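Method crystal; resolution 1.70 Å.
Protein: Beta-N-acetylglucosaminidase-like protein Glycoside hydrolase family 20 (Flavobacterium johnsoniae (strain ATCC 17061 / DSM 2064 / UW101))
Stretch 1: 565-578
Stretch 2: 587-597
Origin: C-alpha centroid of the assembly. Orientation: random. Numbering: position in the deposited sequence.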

ATOM      1  N   LYS A 565      19.145  -7.809  12.253  1.00  9.71           N
ATOM      2  CA  LYS A 565      19.246  -9.284  12.424  1.00 11.94           C
ATOM      3  C   LYS A 565      20.653  -9.775  12.435  1.00 10.99           C
ATOM      4  O   LYS A 565      20.976 -10.702  13.183  1.00 10.87           O
ATOM      5  CB  LYS A 565      18.419 -10.020  11.427  1.00 15.88           C
ATOM      6  CG  LYS A 565      18.761 -10.007  10.027  1.00 17.38           C
ATOM      7  CD  LYS A 565      17.770 -10.880   9.168  1.00 22.43           C
ATOM      8  N   ASP A 566      21.524  -9.185  11.608  1.00 10.68           N
ATOM      9  CA  ASP A 566      22.911  -9.737  11.603  1.00 11.47           C
ATOM     10  C   ASP A 566      23.698  -9.313  12.829  1.00 11.48           C
ATOM     11  O   ASP A 566      24.553 -10.020  13.289  1.00 10.71           O
ATOM     12  CB  ASP A 566      23.658  -9.347  10.346  1.00 12.77           C
ATOM     13  CG  ASP A 566      23.258 -10.136   9.149  1.00 16.90           C
ATOM     14  OD1 ASP A 566      22.367 -11.081   9.190  1.00 18.90           O
ATOM     15  OD2 ASP A 566      23.850  -9.864   8.042  1.00 18.74           O
ATOM     16  N   SER A 567      23.399  -8.107  13.375  1.00 10.56           N
ATOM     17  CA  SER A 567      23.961  -7.692  14.655  1.00 10.07           C
ATOM     18  C   SER A 567      23.617  -8.711  15.737  1.00 11.42           C
ATOM     19  O   SER A 567      24.482  -9.087  16.512  1.00 11.81           O
ATOM     20  CB  SER A 567      23.475  -6.336  15.094  1.00 10.50           C
ATOM     21  OG  SER A 567      23.897  -5.378  14.096  1.00 10.07           O
ATOM     22  N   LEU A 568      22.343  -9.092  15.834  1.00 11.19           N
ATOM     23  CA  LEU A 568      21.962 -10.046  16.896  1.00 12.96           C
ATOM     24  C   LEU A 568      22.698 -11.376  16.685  1.00 13.17           C
ATOM     25  O   LEU A 568      23.155 -11.987  17.666  1.00 13.94           O
ATOM     26  CB  LEU A 568      20.469 -10.273  16.866  1.00 14.60           C
ATOM     27  CG  LEU A 568      19.586  -9.106  17.328  1.00 17.44           C
ATOM     28  CD1 LEU A 568      18.096  -9.466  17.163  1.00 17.97           C
ATOM     29  CD2 LEU A 568      19.952  -8.626  18.671  1.00 20.89           C
ATOM     30  N   ALA A 569      22.804 -11.808  15.440  1.00 12.32           N
ATOM     31  CA  ALA A 569      23.565 -13.030  15.159  1.00 12.29           C
ATOM     32  C   ALA A 569      25.015 -12.960  15.472  1.00 12.83           C
ATOM     33  O   ALA A 569      25.604 -13.917  15.957  1.00 12.58           O
ATOM     34  CB  ALA A 569      23.308 -13.519  13.744  1.00 13.08           C
ATOM     35  N   PHE A 570      25.609 -11.833  15.173  1.00 12.60           N
ATOM     36  CA  PHE A 570      26.988 -11.558  15.505  1.00 12.03           C
ATOM     37  C   PHE A 570      27.216 -11.599  16.977  1.00 12.15           C
ATOM     38  O   PHE A 570      28.160 -12.244  17.524  1.00 13.78           O
ATOM     39  CB  PHE A 570      27.424 -10.207  14.928  1.00 10.81           C
ATOM     40  CG  PHE A 570      28.882  -9.922  15.139  1.00 10.83           C
ATOM     41  CD1 PHE A 570      29.882 -10.719  14.550  1.00 10.99           C
ATOM     42  CD2 PHE A 570      29.316  -8.837  15.925  1.00 11.48           C
ATOM     43  CE1 PHE A 570      31.234 -10.381  14.726  1.00 10.74           C
ATOM     44  CE2 PHE A 570      30.633  -8.536  16.114  1.00 11.98           C
ATOM     45  CZ  PHE A 570      31.625  -9.367  15.521  1.00 11.39           C
ATOM     46  N   ASP A 571      26.318 -10.921  17.708  1.00 11.81           N
ATOM     47  CA  ASP A 571      26.463 -10.861  19.133  1.00 12.90           C
ATOM     48  C   ASP A 571      26.515 -12.290  19.735  1.00 12.25           C
ATOM     49  O   ASP A 571      27.333 -12.526  20.659  1.00 14.19           O
ATOM     50  CB  ASP A 571      25.227 -10.175  19.731  1.00 12.87           C
ATOM     51  CG  ASP A 571      25.215  -8.637  19.537  1.00 14.12           C
ATOM     52  OD1 ASP A 571      26.232  -8.028  19.225  1.00 12.36           O
ATOM     53  OD2 ASP A 571      24.113  -8.082  19.759  1.00 16.21           O
ATOM     54  N   GLU A 572      25.643 -13.142  19.238  1.00 13.18           N
ATOM     55  CA  GLU A 572      25.513 -14.555  19.683  1.00 14.51           C
ATOM     56  C   GLU A 572      26.806 -15.272  19.336  1.00 15.41           C
ATOM     57  O   GLU A 572      27.396 -15.986  20.200  1.00 16.88           O
ATOM     58  CB  GLU A 572      24.321 -15.239  19.028  1.00 18.15           C
ATOM     59  CG  GLU A 572      24.208 -16.764  19.310  1.00 22.52           C
ATOM     60  CD  GLU A 572      23.962 -17.085  20.794  1.00 30.57           C
ATOM     61  OE1 GLU A 572      23.677 -16.132  21.616  1.00 28.89           O
ATOM     62  OE2 GLU A 572      24.085 -18.316  21.151  1.00 33.13           O
ATOM     63  N   ALA A 573      27.287 -15.098  18.115  1.00 14.10           N
ATOM     64  CA  ALA A 573      28.517 -15.766  17.711  1.00 14.41           C
ATOM     65  C   ALA A 573      29.697 -15.304  18.560  1.00 15.99           C
ATOM     66  O   ALA A 573      30.571 -16.132  18.961  1.00 15.08           O
ATOM     67  CB  ALA A 573      28.779 -15.535  16.229  1.00 14.77           C
ATOM     68  N   VAL A 574      29.799 -14.000  18.841  1.00 14.50           N
ATOM     69  CA  VAL A 574      30.888 -13.490  19.679  1.00 14.72           C
ATOM     70  C   VAL A 574      30.843 -14.044  21.131  1.00 15.43           C
ATOM     71  O   VAL A 574      31.866 -14.451  21.722  1.00 15.83           O
ATOM     72  CB  VAL A 574      30.938 -11.964  19.661  1.00 14.07           C
ATOM     73  CG1 VAL A 574      31.837 -11.395  20.778  1.00 15.10           C
ATOM     74  CG2 VAL A 574      31.425 -11.540  18.282  1.00 14.77           C
ATOM     75  N   SER A 575      29.649 -14.069  21.680  1.00 14.63           N
ATOM     76  CA  SER A 575      29.438 -14.624  23.061  1.00 16.53           C
ATOM     77  C   SER A 575      29.830 -16.073  23.099  1.00 15.81           C
ATOM     78  O   SER A 575      30.609 -16.452  23.998  1.00 17.74           O
ATOM     79  CB  SER A 575      28.012 -14.514  23.523  1.00 17.13           C
ATOM     80  OG  SER A 575      27.688 -13.129  23.751  1.00 21.52           O
ATOM     81  N   GLN A 576      29.411 -16.817  22.099  1.00 17.12           N
ATOM     82  CA  GLN A 576      29.731 -18.283  22.113  1.00 17.23           C
ATOM     83  C   GLN A 576      31.237 -18.490  21.999  1.00 17.82           C
ATOM     84  O   GLN A 576      31.800 -19.335  22.746  1.00 16.79           O
ATOM     85  CB  GLN A 576      29.097 -18.986  20.980  1.00 18.35           C
ATOM     86  CG  GLN A 576      27.618 -19.065  21.091  1.00 22.92           C
ATOM     87  CD  GLN A 576      27.182 -20.099  22.085  1.00 32.29           C
ATOM     88  OE1 GLN A 576      27.892 -21.090  22.350  1.00 38.24           O
ATOM     89  NE2 GLN A 576      25.986 -19.924  22.606  1.00 37.05           N
ATOM     90  N   TYR A 577      31.870 -17.737  21.097  1.00 14.60           N
ATOM     91  CA  TYR A 577      33.311 -17.819  20.927  1.00 15.64           C
ATOM     92  C   TYR A 577      34.046 -17.439  22.168  1.00 16.79           C
ATOM     93  O   TYR A 577      35.016 -18.153  22.549  1.00 18.79           O
ATOM     94  CB  TYR A 577      33.778 -16.988  19.670  1.00 14.90           C
ATOM     95  CG  TYR A 577      35.265 -16.779  19.559  1.00 14.94           C
ATOM     96  CD1 TYR A 577      36.137 -17.853  19.215  1.00 15.61           C
ATOM     97  CD2 TYR A 577      35.838 -15.587  19.846  1.00 15.19           C
ATOM     98  CE1 TYR A 577      37.485 -17.653  19.123  1.00 15.63           C
ATOM     99  CE2 TYR A 577      37.214 -15.404  19.735  1.00 17.12           C
ATOM    100  CZ  TYR A 577      38.004 -16.450  19.397  1.00 16.15           C
ATOM    101  OH  TYR A 577      39.381 -16.297  19.337  1.00 18.75           O
ATOM    102  N   LEU A 578      33.669 -16.326  22.867  1.00 14.58           N
ATOM    103  CA  LEU A 578      34.514 -15.913  23.977  1.00 16.52           C
ATOM    104  C   LEU A 578      34.407 -16.924  25.112  1.00 17.94           C
ATOM    105  O   LEU A 578      35.390 -17.092  25.843  1.00 19.04           O
ATOM    106  CB  LEU A 578      34.127 -14.556  24.522  1.00 17.54           C
ATOM    107  CG  LEU A 578      34.463 -13.435  23.542  1.00 18.27           C
ATOM    108  CD1 LEU A 578      33.787 -12.152  24.039  1.00 19.87           C
ATOM    109  CD2 LEU A 578      35.951 -13.284  23.431  1.00 22.52           C
TER
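Stretch 2, residues 587-597: AKVAAFFNKWI

Stretch 2 is helical throughout, as is stretch 1, and the two helices run roughly antiparallel: their N-to-C directions differ by 144° (signed crossing angle -144°), and their axes approach to 8.8 Å. The backbones come nearest at Ala-573 and Val-589, whose CA atoms are 5.7 Å apart. The small side chain of Ala-573 leaves room for this approach. Because the directions oppose, Val-589 packs beside Ala-573 and Tyr-577, whereas Lys-595, further along stretch 2, reaches back to Asp-566 and Trp-596 packs on Phe-570.

Apolar packing follows a knobs-into-holes pattern. Val-589, with chi1 in t, fits among Phe-570, Ala-573, Val-574 and Tyr-577. Its CG2 lies 3.6 Å from Ala-573 O and 3.8 Å from Tyr-577 CB, while its CG1 lies 4.1 Å from Phe-570 CE1 and 4.3 Å from Val-574 CG2. A branched side chain suits this place, since its two methyl groups fill a pocket close to the backbone. Phe-592 (chi1 m) points toward stretch 1 and is the knob among Asp-566, Ala-569, Phe-570 and Ala-573. The two alanines let its broad ring settle close to the helix: Phe-592 CZ is 3.8 Å from Ala-569 CB, and Phe-592 CE2 is 4.0 Å from Ala-573 CB.

The aromatic contacts centre on Phe-570, a buried knob received by Val-589, Phe-592, Phe-593 and Trp-596. Its edge turns toward the face of Phe-592 in an offset edge-to-face pair, with centroids 5.3 Å apart and planes at 69°. Phe-570 CB adds a CH-pi contact, 4.1 Å from the centroid of the Phe-592 ring and nearly on its normal. Trp-596 in turn directs the edge of its six-membered ring at a face of Phe-570, placing Trp-596 CH2 3.6 Å from Phe-570 CG. Such inclined arrangements bring ring hydrogens toward pi clouds. The ring of Phe-593 meets that of Phe-570 obliquely, Phe-593 CE1 lying 3.8 Å from Phe-570 CZ.

The polar contacts gather near the beginning of stretch 1. Lys-595, extended with all four chi angles in t, carries its ammonium group to Asp-566: Lys-595 NZ donates a hydrogen bond to Asp-566 OD2 at 2.8 Å, within a salt bridge. The long aliphatic chain lets the charge reach its partner across the helix pair. A water donates to the same Asp-566 OD2 at 2.7 Å and weakly accepts from Trp-596 NE1 at 3.1 Å, so the buried indole also gains a polar link to the carboxylate.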

ATOM      1  N   ALA A 587      35.472 -19.608  13.490  1.00 15.26           N
ATOM      2  CA  ALA A 587      35.060 -19.491  12.091  1.00 15.13           C
ATOM      3  C   ALA A 587      33.676 -18.814  11.952  1.00 14.76           C
ATOM      4  O   ALA A 587      33.527 -18.043  10.979  1.00 15.19           O
ATOM      5  CB  ALA A 587      35.043 -20.824  11.385  1.00 17.28           C
ATOM      6  N   LYS A 588      32.757 -19.020  12.899  1.00 14.41           N
ATOM      7  CA  LYS A 588      31.425 -18.333  12.840  1.00 14.65           C
ATOM      8  C   LYS A 588      31.611 -16.836  12.989  1.00 15.22           C
ATOM      9  O   LYS A 588      30.919 -16.075  12.292  1.00 15.76           O
ATOM     10  CB  LYS A 588      30.443 -18.935  13.872  1.00 17.05           C
ATOM     11  CG  LYS A 588      29.872 -20.298  13.401  1.00 19.15           C
ATOM     12  CD  LYS A 588      28.862 -20.915  14.415  1.00 22.46           C
ATOM     13  N   VAL A 589      32.555 -16.424  13.822  1.00 14.33           N
ATOM     14  CA  VAL A 589      32.808 -14.987  14.024  1.00 14.15           C
ATOM     15  C   VAL A 589      33.476 -14.442  12.753  1.00 14.59           C
ATOM     16  O   VAL A 589      33.096 -13.406  12.209  1.00 12.81           O
ATOM     17  CB  VAL A 589      33.681 -14.714  15.249  1.00 12.33           C
ATOM     18  CG1 VAL A 589      34.067 -13.265  15.325  1.00 11.68           C
ATOM     19  CG2 VAL A 589      32.958 -15.170  16.491  1.00 13.47           C
ATOM     20  N   ALA A 590      34.503 -15.123  12.250  1.00 12.99           N
ATOM     21  CA  ALA A 590      35.220 -14.696  11.078  1.00 12.81           C
ATOM     22  C   ALA A 590      34.283 -14.546   9.849  1.00 12.54           C
ATOM     23  O   ALA A 590      34.555 -13.674   9.013  1.00 13.86           O
ATOM     24  CB  ALA A 590      36.343 -15.701  10.771  1.00 14.51           C
ATOM     25  N   ALA A 591      33.239 -15.398   9.727  1.00 12.17           N
ATOM     26  CA  ALA A 591      32.335 -15.354   8.607  1.00 12.18           C
ATOM     27  C   ALA A 591      31.681 -13.944   8.494  1.00 12.12           C
ATOM     28  O   ALA A 591      31.451 -13.464   7.375  1.00 12.13           O
ATOM     29  CB  ALA A 591      31.251 -16.398   8.709  1.00 13.92           C
ATOM     30  N   PHE A 592      31.444 -13.312   9.636  1.00 11.34           N
ATOM     31  CA  PHE A 592      30.798 -11.956   9.616  1.00 12.20           C
ATOM     32  C   PHE A 592      31.769 -10.952   9.097  1.00 12.18           C
ATOM     33  O   PHE A 592      31.416 -10.096   8.302  1.00 10.53           O
ATOM     34  CB  PHE A 592      30.337 -11.550  11.031  1.00 11.47           C
ATOM     35  CG  PHE A 592      29.090 -12.254  11.450  1.00 12.98           C
ATOM     36  CD1 PHE A 592      27.796 -11.762  11.086  1.00 13.66           C
ATOM     37  CD2 PHE A 592      29.159 -13.408  12.210  1.00 14.22           C
ATOM     38  CE1 PHE A 592      26.641 -12.433  11.533  1.00 15.65           C
ATOM     39  CE2 PHE A 592      28.032 -14.077  12.601  1.00 14.10           C
ATOM     40  CZ  PHE A 592      26.764 -13.611  12.251  1.00 14.23           C
ATOM     41  N   PHE A 593      33.028 -11.068   9.501  1.00 12.08           N
ATOM     42  CA  PHE A 593      34.034 -10.146   8.980  1.00 12.37           C
ATOM     43  C   PHE A 593      34.218 -10.270   7.482  1.00 12.57           C
ATOM     44  O   PHE A 593      34.287  -9.245   6.749  1.00 11.78           O
ATOM     45  CB  PHE A 593      35.384 -10.371   9.676  1.00 13.56           C
ATOM     46  CG  PHE A 593      35.343 -10.193  11.157  1.00 12.75           C
ATOM     47  CD1 PHE A 593      34.545  -9.196  11.756  1.00 12.10           C
ATOM     48  CD2 PHE A 593      36.173 -10.920  11.971  1.00 13.04           C
ATOM     49  CE1 PHE A 593      34.500  -9.058  13.126  1.00 12.41           C
ATOM     50  CE2 PHE A 593      36.128 -10.768  13.342  1.00 11.98           C
ATOM     51  CZ  PHE A 593      35.310  -9.845  13.910  1.00 13.64           C
ATOM     52  N   ASN A 594      34.291 -11.493   6.952  1.00 11.65           N
ATOM     53  CA  ASN A 594      34.398 -11.652   5.523  1.00 13.30           C
ATOM     54  C   ASN A 594      33.124 -11.084   4.830  1.00 12.26           C
ATOM     55  O   ASN A 594      33.206 -10.423   3.760  1.00 11.97           O
ATOM     56  CB  ASN A 594      34.598 -13.102   5.158  1.00 15.33           C
ATOM     57  CG  ASN A 594      35.957 -13.591   5.530  1.00 17.87           C
ATOM     58  OD1 ASN A 594      36.125 -14.686   6.131  1.00 23.88           O
ATOM     59  ND2 ASN A 594      36.899 -12.865   5.201  1.00 16.81           N
ATOM     60  N   LYS A 595      31.966 -11.289   5.428  1.00 11.24           N
ATOM     61  CA  LYS A 595      30.741 -10.772   4.864  1.00 11.81           C
ATOM     62  C   LYS A 595      30.750  -9.243   4.804  1.00 10.99           C
ATOM     63  O   LYS A 595      30.387  -8.657   3.732  1.00 10.80           O
ATOM     64  CB  LYS A 595      29.510 -11.213   5.702  1.00 13.70           C
ATOM     65  CG  LYS A 595      28.217 -10.703   5.103  1.00 16.19           C
ATOM     66  CD  LYS A 595      26.978 -11.191   5.854  1.00 20.38           C
ATOM     67  CE  LYS A 595      25.704 -10.748   5.112  1.00 23.65           C
ATOM     68  NZ  LYS A 595      24.512 -11.378   5.760  1.00 28.14           N
ATOM     69  N   TRP A 596      31.159  -8.595   5.887  1.00 11.27           N
ATOM     70  CA  TRP A 596      31.153  -7.122   5.920  1.00 10.89           C
ATOM     71  C   TRP A 596      32.144  -6.490   4.955  1.00  9.88           C
ATOM     72  O   TRP A 596      31.961  -5.385   4.429  1.00  9.88           O
ATOM     73  CB  TRP A 596      31.319  -6.645   7.328  1.00 10.82           C
ATOM     74  CG  TRP A 596      30.150  -7.147   8.203  1.00 10.54           C
ATOM     75  CD1 TRP A 596      28.834  -7.379   7.849  1.00 11.79           C
ATOM     76  CD2 TRP A 596      30.220  -7.399   9.602  1.00 10.19           C
ATOM     77  NE1 TRP A 596      28.108  -7.793   8.944  1.00 11.97           N
ATOM     78  CE2 TRP A 596      28.929  -7.781  10.033  1.00 11.60           C
ATOM     79  CE3 TRP A 596      31.214  -7.274  10.533  1.00  9.98           C
ATOM     80  CZ2 TRP A 596      28.656  -8.101  11.378  1.00 11.54           C
ATOM     81  CZ3 TRP A 596      30.963  -7.600  11.829  1.00 10.42           C
ATOM     82  CH2 TRP A 596      29.678  -8.011  12.239  1.00 10.64           C
ATOM     83  N   ILE A 597      33.307  -7.158   4.795  1.00  9.90           N
ATOM     84  CA  ILE A 597      34.262  -6.735   3.761  1.00 10.20           C
ATOM     85  C   ILE A 597      33.598  -6.767   2.401  1.00  9.83           C
ATOM     86  O   ILE A 597      33.730  -5.828   1.599  1.00 10.95           O
ATOM     87  CB  ILE A 597      35.506  -7.594   3.871  1.00 11.45           C
ATOM     88  CG1 ILE A 597      36.245  -7.248   5.168  1.00 11.90           C
ATOM     89  CG2 ILE A 597      36.371  -7.399   2.630  1.00 13.08           C
ATOM     90  CD1 ILE A 597      37.310  -8.273   5.558  1.00 13.66           C
TER
HETATM   91  O   HOH W   1      25.446  -7.789   7.362  1.00 20.29           O